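Local coordinates for prolyl 4-hydroxylase alpha subunit Fe(2+) 2OG dioxygenase domain-containing protein (Burkholderia ambifaria, PDB 3W20) that probably oxidises N-substituted L-amino acids with 2-oxoglutarate as cosubstrate at a metal centre, occupied here by zinc, at residues 36-42 / 235-241; 48-52 / 255-259. One frame throughout, in Å; residues are numbered along the deposited sequence.

Interaction 1 of 2, residues 36-42 / 235-241; sequences DAIVMDI and GQLTLFQ
Ile38 pairs with Leu239, and Met40 with Leu237, where strands 37-41 and 236-241 run antiparallel in the main sheet of this double-stranded beta-helix dioxygenase. Each of these hydrogen-bonded pairs contributes two backbone bonds, among them Ile38 N to Leu239 O at 2.8 Å. The pattern is extended at one end by Gln241 N to Asp36 O and at the other by Ile42 N to Gly235 O. Alternation then sorts the side chains. On one face Met40, a selenomethionine, bends at chi3 (64°) and brings SE to 3.8 Å from Leu239 CD1, while Ile42 CG1 packs 3.5 Å from Leu237 CB. On the other face Val39 and Thr238 stand side by side, pointing the same way. Beside Val39, Gln236 and Asp41 run alongside each other, and Val39 CG1 lies 3.7 Å from Gln236 CD. Helix 23-31 covers the Met40 face through Ile23, Ala26 and Leu30. On the Val39 face Phe240 reaches away from strand 37-41 to meet the ring of the zinc ligand His246 edge-to-face. Strand 4-10 flanks strand 37-41 on its far edge, where Asp36 and Ala37 both face Met10 in a classic beta bulge. Gln233 N holds Gln236 OE1, leaving Gln236 NE2 to meet the syn side of Asp41 OD1 at 2.9 Å, 19° out of the carboxylate plane.

Interaction 2 of 2, residues 48-52 / 255-259; sequences RDAWW and RRTMG
Trp52 and Arg256 bury the most surface here, the arginine crossing one face of the indole at about a right angle. Its guanidinium stands steeply to the ring, the planes 70° apart, and presents Arg256 NH1 to the face, 3.2 Å from Trp52 CD2. Arg256 CZ lies 4.4 Å from the centroid of the Trp52 five-membered ring, a cation-pi contact, while Arg256 CD sits over the six-membered ring in a CH-pi contact. A bend at chi3 (-60°) lets one side chain cover both rings. Gln185 OE1 accepts a hydrogen bond from Arg256 NE, which should steady the guanidinium; a long salt bridge of 3.8 Å from Arg256 NH2 to Asp49 OD1 adds at most a little.

Met258, a selenomethionine, turns its methyl toward the helix, Met258 CE lying 3.5 Å from Trp52 CA and 3.7 Å from Trp52 CE3. Met258 CE also lies 3.4 Å from Trp51 O. Trp52 makes a further cation-pi contact with Arg140, whose NH1 donates a hydrogen bond to Trp52 O. Helix 48-52 is thereby packed against strand 255-265; the 2-oxoglutarate residues Arg255 and Thr257 on that strand are as in the double-stranded beta-helix of Fe(II)/2-oxoglutarate dioxygenases.

The centres of interactions 1 and 2 lie 14 Å apart, and both reach the same large mixed sheet. Strand 178-185 joins them, pairing antiparallel with strand 236-241 of interaction 1 and with strand 255-265 of interaction 2. Along the chain the segments alternate: strand 37-41 is followed by helix 48-52, and strand 236-241 comes before strand 255-265, with strand 246-248 between, so N-terminal elements are fastened to late strands across about two hundred residues. The contacts also touch directly, Gly235 CA lying 3.6 Å from Arg48 NE. Phe240 of interaction 1 approaches the zinc site, whereas interaction 2 includes residues of the 2-oxoglutarate site, so the N-terminal region packs against strands that reach both.

Interaction 1 of 2, residues 36-42 / 235-241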
loop_
_atom_site.group_PDB
_atom_site.type_symbol
_atom_site.label_atom_id
_atom_site.label_comp_id
_atom_site.label_asym_id
_atom_site.label_seq_id
_atom_site.Cartn_x
_atom_site.Cartn_y
_atom_site.Cartn_z
ATOM N N ASP A 36 13.599 -31.434 -0.480
ATOM C CA ASP A 36 12.408 -30.830 0.025
ATOM C C ASP A 36 12.716 -29.818 1.153
ATOM O O ASP A 36 12.016 -28.842 1.319
ATOM C CB ASP A 36 11.489 -31.960 0.459
ATOM C CG ASP A 36 11.188 -32.896 -0.688
ATOM O OD1 ASP A 36 10.681 -32.382 -1.695
ATOM O OD2 ASP A 36 11.609 -34.082 -0.670
ATOM N N ALA A 37 13.715 -30.100 1.954
ATOM C CA ALA A 37 14.187 -29.181 2.987
ATOM C C ALA A 37 15.661 -29.320 3.184
ATOM O O ALA A 37 16.258 -30.384 2.944
ATOM C CB ALA A 37 13.456 -29.408 4.323
ATOM N N ILE A 38 16.266 -28.243 3.605
ATOM C CA ILE A 38 17.713 -28.184 3.928
ATOM C C ILE A 38 17.841 -27.417 5.230
ATOM O O ILE A 38 17.298 -26.282 5.409
ATOM C CB ILE A 38 18.524 -27.513 2.840
ATOM C CG1 ILE A 38 18.342 -28.293 1.512
ATOM C CG2 ILE A 38 20.055 -27.591 3.174
ATOM C CD1 ILE A 38 19.190 -27.707 0.346
ATOM N N VAL A 39 18.586 -28.022 6.160
ATOM C CA VAL A 39 18.861 -27.345 7.431
ATOM C C VAL A 39 20.352 -27.058 7.566
ATOM O O VAL A 39 21.172 -27.979 7.434
ATOM C CB VAL A 39 18.383 -28.170 8.631
ATOM C CG1 VAL A 39 18.739 -27.384 9.908
ATOM C CG2 VAL A 39 16.860 -28.370 8.571
HETATM N N MSE A 40 20.738 -25.798 7.801
HETATM C CA MSE A 40 22.150 -25.389 7.737
HETATM C C MSE A 40 22.587 -24.704 9.042
HETATM O O MSE A 40 21.850 -23.956 9.636
HETATM C CB MSE A 40 22.309 -24.312 6.603
HETATM C CG MSE A 40 21.676 -24.807 5.298
HETATM SE SE MSE A 40 22.033 -23.451 3.886
HETATM C CE MSE A 40 23.975 -23.596 3.859
ATOM N N ASP A 41 23.814 -24.988 9.491
ATOM C CA ASP A 41 24.356 -24.414 10.714
ATOM C C ASP A 41 25.036 -23.110 10.353
ATOM O O ASP A 41 26.143 -23.076 9.865
ATOM C CB ASP A 41 25.381 -25.376 11.327
ATOM C CG ASP A 41 24.765 -26.631 11.854
ATOM O OD1 ASP A 41 23.550 -26.862 11.710
ATOM O OD2 ASP A 41 25.505 -27.431 12.446
ATOM N N ILE A 42 24.334 -22.012 10.581
ATOM C CA ILE A 42 24.772 -20.707 10.116
ATOM C C ILE A 42 25.449 -19.932 11.230
ATOM O O ILE A 42 26.551 -19.397 11.030
ATOM C CB ILE A 42 23.570 -19.868 9.612
ATOM C CG1 ILE A 42 22.874 -20.584 8.422
ATOM C CG2 ILE A 42 24.038 -18.467 9.238
ATOM C CD1 ILE A 42 23.867 -20.972 7.325
ATOM N N GLY A 235 20.583 -21.216 15.788
ATOM C CA GLY A 235 21.734 -20.983 14.920
ATOM C C GLY A 235 21.507 -21.685 13.576
ATOM O O GLY A 235 22.229 -21.439 12.614
ATOM N N GLN A 236 20.499 -22.550 13.517
ATOM C CA GLN A 236 20.188 -23.281 12.238
ATOM C C GLN A 236 19.207 -22.500 11.342
ATOM O O GLN A 236 18.238 -21.946 11.822
ATOM C CB GLN A 236 19.736 -24.744 12.459
ATOM C CG GLN A 236 20.786 -25.626 13.154
ATOM C CD GLN A 236 20.311 -27.084 13.264
ATOM O OE1 GLN A 236 19.173 -27.360 13.622
ATOM N NE2 GLN A 236 21.182 -28.003 12.889
ATOM N N LEU A 237 19.489 -22.520 10.034
ATOM C CA LEU A 237 18.602 -21.913 9.029
ATOM C C LEU A 237 17.906 -23.097 8.362
ATOM O O LEU A 237 18.572 -24.005 7.882
ATOM C CB LEU A 237 19.463 -21.243 7.976
ATOM C CG LEU A 237 18.698 -20.659 6.762
ATOM C CD1 LEU A 237 17.688 -19.549 7.151
ATOM C CD2 LEU A 237 19.773 -20.117 5.799
ATOM N N THR A 238 16.579 -23.041 8.317
ATOM C CA THR A 238 15.820 -24.073 7.661
ATOM C C THR A 238 15.258 -23.486 6.336
ATOM O O THR A 238 14.588 -22.452 6.403
ATOM C CB THR A 238 14.675 -24.470 8.562
ATOM O OG1 THR A 238 15.260 -25.043 9.744
ATOM C CG2 THR A 238 13.856 -25.615 7.939
ATOM N N LEU A 239 15.528 -24.156 5.219
ATOM C CA LEU A 239 15.096 -23.714 3.894
ATOM C C LEU A 239 14.218 -24.854 3.356
ATOM O O LEU A 239 14.596 -26.052 3.501
ATOM C CB LEU A 239 16.284 -23.518 3.025
ATOM C CG LEU A 239 17.309 -22.472 3.517
ATOM C CD1 LEU A 239 18.550 -22.648 2.677
ATOM C CD2 LEU A 239 16.629 -21.147 3.202
ATOM N N PHE A 240 12.987 -24.551 2.934
ATOM C CA PHE A 240 12.148 -25.607 2.505
ATOM C C PHE A 240 11.171 -25.174 1.434
ATOM O O PHE A 240 10.925 -23.968 1.248
ATOM C CB PHE A 240 11.278 -26.181 3.677
ATOM C CG PHE A 240 10.350 -25.173 4.300
ATOM C CD1 PHE A 240 8.958 -25.244 4.105
ATOM C CD2 PHE A 240 10.864 -24.177 5.149
ATOM C CE1 PHE A 240 8.110 -24.274 4.701
ATOM C CE2 PHE A 240 10.026 -23.213 5.733
ATOM C CZ PHE A 240 8.656 -23.274 5.541
ATOM N N GLN A 241 10.601 -26.183 0.759
ATOM C CA GLN A 241 9.600 -25.841 -0.287
ATOM C C GLN A 241 8.282 -25.519 0.393
ATOM O O GLN A 241 7.564 -26.417 0.962
ATOM C CB GLN A 241 9.471 -26.954 -1.351
ATOM C CG GLN A 241 10.747 -27.131 -2.106
ATOM C CD GLN A 241 10.509 -27.924 -3.413
ATOM O OE1 GLN A 241 9.527 -27.656 -4.117
ATOM N NE2 GLN A 241 11.359 -28.863 -3.728
#

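Interaction 2 of 2, residues 48-52 / 255-259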
loop_
_atom_site.group_PDB
_atom_site.type_symbol
_atom_site.label_atom_id
_atom_site.label_comp_id
_atom_site.label_asym_id
_atom_site.label_seq_id
_atom_site.Cartn_x
_atom_site.Cartn_y
_atom_site.Cartn_z
ATOM N N ARG A 48 24.112 -15.692 18.447
ATOM C CA ARG A 48 22.697 -15.727 18.071
ATOM C C ARG A 48 21.925 -14.496 18.392
ATOM O O ARG A 48 21.107 -14.064 17.591
ATOM C CB ARG A 48 21.967 -16.912 18.676
ATOM C CG ARG A 48 22.143 -18.159 17.819
ATOM C CD ARG A 48 22.916 -19.165 18.586
ATOM N NE ARG A 48 23.709 -20.052 17.766
ATOM C CZ ARG A 48 23.947 -21.279 18.175
ATOM N NH1 ARG A 48 23.415 -21.657 19.327
ATOM N NH2 ARG A 48 24.719 -22.099 17.508
ATOM N N ASP A 49 22.147 -13.963 19.599
ATOM C CA ASP A 49 21.509 -12.711 20.005
ATOM C C ASP A 49 21.754 -11.530 19.068
ATOM O O ASP A 49 20.838 -10.751 18.813
ATOM C CB ASP A 49 21.921 -12.361 21.460
ATOM C CG ASP A 49 21.096 -13.096 22.485
ATOM O OD1 ASP A 49 20.023 -13.627 22.132
ATOM O OD2 ASP A 49 21.531 -13.160 23.650
ATOM N N ALA A 50 22.964 -11.411 18.541
ATOM C CA ALA A 50 23.346 -10.309 17.649
ATOM C C ALA A 50 22.463 -10.263 16.377
ATOM O O ALA A 50 22.203 -9.179 15.847
ATOM C CB ALA A 50 24.842 -10.367 17.272
ATOM N N TRP A 51 22.001 -11.436 15.896
ATOM C CA TRP A 51 21.165 -11.473 14.695
ATOM C C TRP A 51 19.773 -10.973 14.964
ATOM O O TRP A 51 19.149 -10.343 14.096
ATOM C CB TRP A 51 21.127 -12.887 14.173
ATOM C CG TRP A 51 22.372 -13.253 13.501
ATOM C CD1 TRP A 51 23.636 -13.458 14.072
ATOM C CD2 TRP A 51 22.517 -13.582 12.094
ATOM N NE1 TRP A 51 24.537 -13.878 13.097
ATOM C CE2 TRP A 51 23.933 -13.910 11.885
ATOM C CE3 TRP A 51 21.657 -13.579 11.004
ATOM C CZ2 TRP A 51 24.429 -14.265 10.637
ATOM C CZ3 TRP A 51 22.166 -13.913 9.750
ATOM C CH2 TRP A 51 23.521 -14.271 9.569
ATOM N N TRP A 52 19.278 -11.203 16.182
ATOM C CA TRP A 52 17.982 -10.684 16.543
ATOM C C TRP A 52 17.973 -9.216 16.864
ATOM O O TRP A 52 17.060 -8.453 16.454
ATOM C CB TRP A 52 17.497 -11.439 17.767
ATOM C CG TRP A 52 16.128 -11.033 18.203
ATOM C CD1 TRP A 52 15.774 -10.005 19.093
ATOM C CD2 TRP A 52 14.886 -11.692 17.857
ATOM N NE1 TRP A 52 14.412 -9.963 19.257
ATOM C CE2 TRP A 52 13.824 -10.963 18.555
ATOM C CE3 TRP A 52 14.540 -12.761 17.006
ATOM C CZ2 TRP A 52 12.493 -11.313 18.428
ATOM C CZ3 TRP A 52 13.184 -13.099 16.887
ATOM C CH2 TRP A 52 12.178 -12.400 17.595
ATOM N N ARG A 255 9.735 -19.481 21.696
ATOM C CA ARG A 255 10.565 -19.840 20.526
ATOM C C ARG A 255 10.724 -18.526 19.734
ATOM O O ARG A 255 9.743 -17.812 19.537
ATOM C CB ARG A 255 9.859 -20.928 19.700
ATOM C CG ARG A 255 10.623 -21.484 18.485
ATOM C CD ARG A 255 9.718 -22.485 17.784
ATOM N NE ARG A 255 10.253 -22.975 16.500
ATOM C CZ ARG A 255 9.848 -22.571 15.280
ATOM N NH1 ARG A 255 8.862 -21.684 15.110
ATOM N NH2 ARG A 255 10.412 -23.130 14.202
ATOM N N ARG A 256 11.951 -18.180 19.344
ATOM C CA ARG A 256 12.106 -17.032 18.449
ATOM C C ARG A 256 12.775 -17.449 17.142
ATOM O O ARG A 256 13.755 -18.183 17.187
ATOM C CB ARG A 256 12.938 -15.950 19.147
ATOM C CG ARG A 256 12.113 -15.251 20.220
ATOM C CD ARG A 256 12.894 -14.150 20.872
ATOM N NE ARG A 256 14.092 -14.648 21.512
ATOM C CZ ARG A 256 15.221 -13.982 21.496
ATOM N NH1 ARG A 256 15.260 -12.808 20.870
ATOM N NH2 ARG A 256 16.285 -14.474 22.080
ATOM N N THR A 257 12.228 -16.968 16.016
ATOM C CA THR A 257 12.819 -17.184 14.670
ATOM C C THR A 257 12.757 -15.864 13.895
ATOM O O THR A 257 12.013 -14.929 14.294
ATOM C CB THR A 257 12.072 -18.280 13.841
ATOM O OG1 THR A 257 10.799 -17.775 13.517
ATOM C CG2 THR A 257 11.893 -19.572 14.684
HETATM N N MSE A 258 13.517 -15.771 12.796
HETATM C CA MSE A 258 13.443 -14.677 11.881
HETATM C C MSE A 258 13.195 -15.335 10.556
HETATM O O MSE A 258 13.904 -16.294 10.242
HETATM C CB MSE A 258 14.983 -14.326 11.840
HETATM C CG MSE A 258 15.306 -12.952 11.486
HETATM SE SE MSE A 258 17.179 -12.927 12.183
HETATM C CE MSE A 258 16.717 -12.721 13.955
ATOM N N GLY A 259 12.267 -14.865 9.736
ATOM C CA GLY A 259 12.117 -15.578 8.411
ATOM C C GLY A 259 11.668 -14.717 7.221
ATOM O O GLY A 259 11.232 -13.579 7.345
#